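CHAD domain protein (Streptomyces chartreusis, PDB 6RN5) probably binds polyphosphate through its all-helical CHAD domain, and also binds copper ions. Local coordinates at residues Thr72-Gln77 with Leu284-Tyr289. Residues are numbered along the deposited sequence; the frame is centred on the assembly and turned at random.
With SO4 (sulfate ion), chain G; SO4 (sulfate ion), chain F.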
loop_
_atom_site.group_PDB
_atom_site.type_symbol
_atom_site.label_atom_id
_atom_site.label_comp_id
_atom_site.label_asym_id
_atom_site.label_seq_id
_atom_site.Cartn_x
_atom_site.Cartn_y
_atom_site.Cartn_z
ATOM N N THR A 72 -14.511 -28.916 -21.889
ATOM C CA THR A 72 -14.246 -30.085 -22.702
ATOM C C THR A 72 -14.746 -29.863 -24.130
ATOM O O THR A 72 -14.062 -30.206 -25.094
ATOM C CB THR A 72 -14.896 -31.295 -22.068
ATOM O OG1 THR A 72 -14.301 -31.501 -20.780
ATOM C CG2 THR A 72 -14.673 -32.537 -22.881
ATOM N N LEU A 73 -15.923 -29.266 -24.246
ATOM C CA LEU A 73 -16.523 -28.984 -25.538
ATOM C C LEU A 73 -15.726 -27.909 -26.283
ATOM O O LEU A 73 -15.916 -27.730 -27.449
ATOM C CB LEU A 73 -17.994 -28.583 -25.382
ATOM C CG LEU A 73 -18.992 -29.757 -25.472
ATOM C CD1 LEU A 73 -18.649 -30.919 -24.576
ATOM C CD2 LEU A 73 -20.394 -29.284 -25.153
ATOM N N HIS A 74 -14.855 -27.187 -25.592
ATOM C CA HIS A 74 -14.046 -26.163 -26.229
ATOM C C HIS A 74 -12.785 -26.839 -26.707
ATOM O O HIS A 74 -12.517 -26.840 -27.885
ATOM C CB HIS A 74 -13.711 -25.018 -25.238
ATOM C CG HIS A 74 -12.947 -23.900 -25.852
ATOM N ND1 HIS A 74 -11.581 -23.782 -25.751
ATOM C CD2 HIS A 74 -13.359 -22.860 -26.608
ATOM C CE1 HIS A 74 -11.185 -22.705 -26.396
ATOM N NE2 HIS A 74 -12.244 -22.122 -26.922
ATOM N N THR A 75 -12.017 -27.389 -25.761
ATOM C CA THR A 75 -10.694 -27.980 -26.015
ATOM C C THR A 75 -10.751 -29.085 -27.076
ATOM O O THR A 75 -9.811 -29.232 -27.884
ATOM C CB THR A 75 -10.100 -28.544 -24.701
ATOM O OG1 THR A 75 -9.989 -27.493 -23.741
ATOM C CG2 THR A 75 -8.739 -29.144 -24.924
ATOM N N PHE A 76 -11.833 -29.878 -27.035
ATOM C CA PHE A 76 -11.956 -31.113 -27.823
ATOM C C PHE A 76 -13.089 -31.000 -28.809
ATOM O O PHE A 76 -13.659 -31.999 -29.256
ATOM C CB PHE A 76 -12.160 -32.344 -26.908
ATOM C CG PHE A 76 -11.066 -32.537 -25.870
ATOM C CD1 PHE A 76 -9.877 -33.203 -26.188
ATOM C CD2 PHE A 76 -11.233 -32.083 -24.558
ATOM C CE1 PHE A 76 -8.883 -33.394 -25.209
ATOM C CE2 PHE A 76 -10.237 -32.265 -23.585
ATOM C CZ PHE A 76 -9.067 -32.909 -23.909
ATOM N N GLN A 77 -13.373 -29.762 -29.184
ATOM C CA GLN A 77 -14.454 -29.464 -30.085
ATOM C C GLN A 77 -14.268 -30.188 -31.392
ATOM O O GLN A 77 -15.243 -30.597 -31.980
ATOM C CB GLN A 77 -14.569 -27.966 -30.389
ATOM C CG GLN A 77 -15.848 -27.653 -31.166
ATOM C CD GLN A 77 -16.224 -26.184 -31.171
ATOM O OE1 GLN A 77 -16.167 -25.551 -32.214
ATOM N NE2 GLN A 77 -16.615 -25.630 -29.995
ATOM N N LEU A 284 -5.777 -21.363 -17.879
ATOM C CA LEU A 284 -5.191 -22.322 -16.943
ATOM C C LEU A 284 -6.234 -23.361 -16.550
ATOM O O LEU A 284 -5.976 -24.557 -16.512
ATOM C CB LEU A 284 -4.584 -21.601 -15.745
ATOM C CG LEU A 284 -4.202 -22.547 -14.602
ATOM C CD1 LEU A 284 -3.183 -23.542 -15.078
ATOM C CD2 LEU A 284 -3.631 -21.738 -13.457
ATOM N N ARG A 285 -7.442 -22.892 -16.329
ATOM C CA ARG A 285 -8.538 -23.789 -16.031
ATOM C C ARG A 285 -8.871 -24.749 -17.171
ATOM O O ARG A 285 -9.070 -25.953 -16.945
ATOM C CB ARG A 285 -9.759 -23.005 -15.588
ATOM C CG ARG A 285 -10.540 -23.845 -14.602
ATOM C CD ARG A 285 -11.544 -23.070 -13.820
ATOM N NE ARG A 285 -12.457 -22.345 -14.689
ATOM C CZ ARG A 285 -13.355 -21.464 -14.237
ATOM N NH1 ARG A 285 -13.482 -21.256 -12.928
ATOM N NH2 ARG A 285 -14.136 -20.806 -15.088
ATOM N N LEU A 286 -8.863 -24.227 -18.408
ATOM C CA LEU A 286 -9.032 -25.056 -19.595
ATOM C C LEU A 286 -8.006 -26.163 -19.624
ATOM O O LEU A 286 -8.344 -27.303 -19.923
ATOM C CB LEU A 286 -8.977 -24.196 -20.878
ATOM C CG LEU A 286 -10.239 -23.324 -21.038
ATOM C CD1 LEU A 286 -10.177 -22.288 -22.198
ATOM C CD2 LEU A 286 -11.424 -24.236 -21.252
ATOM N N HIS A 287 -6.762 -25.813 -19.313
ATOM C CA HIS A 287 -5.642 -26.765 -19.292
ATOM C C HIS A 287 -5.852 -27.814 -18.171
ATOM O O HIS A 287 -5.667 -28.968 -18.367
ATOM C CB HIS A 287 -4.301 -25.973 -19.124
ATOM C CG HIS A 287 -3.106 -26.825 -18.848
ATOM N ND1 HIS A 287 -2.684 -27.826 -19.701
ATOM C CD2 HIS A 287 -2.214 -26.801 -17.826
ATOM C CE1 HIS A 287 -1.589 -28.382 -19.211
ATOM N NE2 HIS A 287 -1.280 -27.775 -18.074
ATOM N N ARG A 288 -6.339 -27.402 -17.022
ATOM C CA ARG A 288 -6.504 -28.356 -15.922
ATOM C C ARG A 288 -7.512 -29.407 -16.281
ATOM O O ARG A 288 -7.273 -30.585 -16.089
ATOM C CB ARG A 288 -6.896 -27.628 -14.637
ATOM C CG ARG A 288 -5.673 -27.104 -13.853
ATOM C CD ARG A 288 -5.928 -27.352 -12.345
ATOM N NE ARG A 288 -7.087 -26.564 -12.013
ATOM C CZ ARG A 288 -8.261 -26.955 -11.537
ATOM N NH1 ARG A 288 -8.518 -28.191 -11.143
ATOM N NH2 ARG A 288 -9.180 -26.014 -11.382
ATOM N N TYR A 289 -8.589 -28.973 -16.908
ATOM C CA TYR A 289 -9.703 -29.850 -17.220
ATOM C C TYR A 289 -9.415 -30.727 -18.397
ATOM O O TYR A 289 -10.003 -31.786 -18.510
ATOM C CB TYR A 289 -10.971 -29.032 -17.495
ATOM C CG TYR A 289 -11.482 -28.219 -16.334
ATOM C CD1 TYR A 289 -11.126 -28.517 -15.016
ATOM C CD2 TYR A 289 -12.390 -27.186 -16.547
ATOM C CE1 TYR A 289 -11.650 -27.794 -13.960
ATOM C CE2 TYR A 289 -12.902 -26.461 -15.504
ATOM C CZ TYR A 289 -12.539 -26.755 -14.206
ATOM O OH TYR A 289 -13.054 -25.987 -13.142
HETATM S S SO4 G . -12.143 -26.750 -9.743
HETATM O O1 SO4 G . -13.530 -26.993 -10.090
HETATM O O2 SO4 G . -11.544 -28.067 -9.422
HETATM O O3 SO4 G . -12.030 -25.867 -8.578
HETATM O O4 SO4 G . -11.508 -26.052 -10.889
HETATM S S SO4 F . -16.025 -18.642 -12.166
HETATM O O1 SO4 F . -16.895 -19.670 -12.812
HETATM O O2 SO4 F . -15.305 -19.255 -11.042
HETATM O O3 SO4 F . -15.019 -18.053 -13.137
HETATM O O4 SO4 F . -16.936 -17.622 -11.601
HETATM O O HOH W 1 -11.466 -30.811 -20.695
HETATM O O HOH W 2 -10.471 -28.249 -21.272
#
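Leu286 carries the direct part of this meeting between the C-terminal end of helix 56-75 and the middle of helix 274-295, and water does much of the rest. The leucine, the tight part of the contact, points at the opposite helix and reaches it between His74 and Thr75, while its side chain also touches Ala71. Its CD1 methyl approaches the imidazole obliquely, 4.1 Å from His74 ND1, the two side chains crossing at about a right angle. With CG anti to the backbone N (chi1 -177°), the imidazole is carried out to the leucine methyl; the ring, partly exposed, forms the looser margin, with Arg89 of helix 82-120 beside it.

The inner side is more buried and is bridged by water. Thr75 OG1 stays 4.2 Å from Leu286 O, and a water fills the step, lying 2.6 Å from Thr75 OG1 and giving a 2.7 Å hydrogen bond to Leu286 O. A turn back along helix 56-75 and a turn on along helix 274-295, a second water donates to Thr72 OG1 at 2.9 Å and, weakly, to Tyr289 O; it lies at the edge of the Phe76 ring, in its plane.

Beyond this seam, Tyr289 OH, also bonded to Arg67 NE, donates a 2.7 Å hydrogen bond to O4 of one sulfate, and Arg288 presents its guanidinium edge to the same ion. Arg285 weakly holds another; Arg64, Arg67, Arg68 and Arg281 add further bonds. Both helices thus supply basic groups to sulfates probably from the crystallisation liquor, consistent with binding polyphosphate.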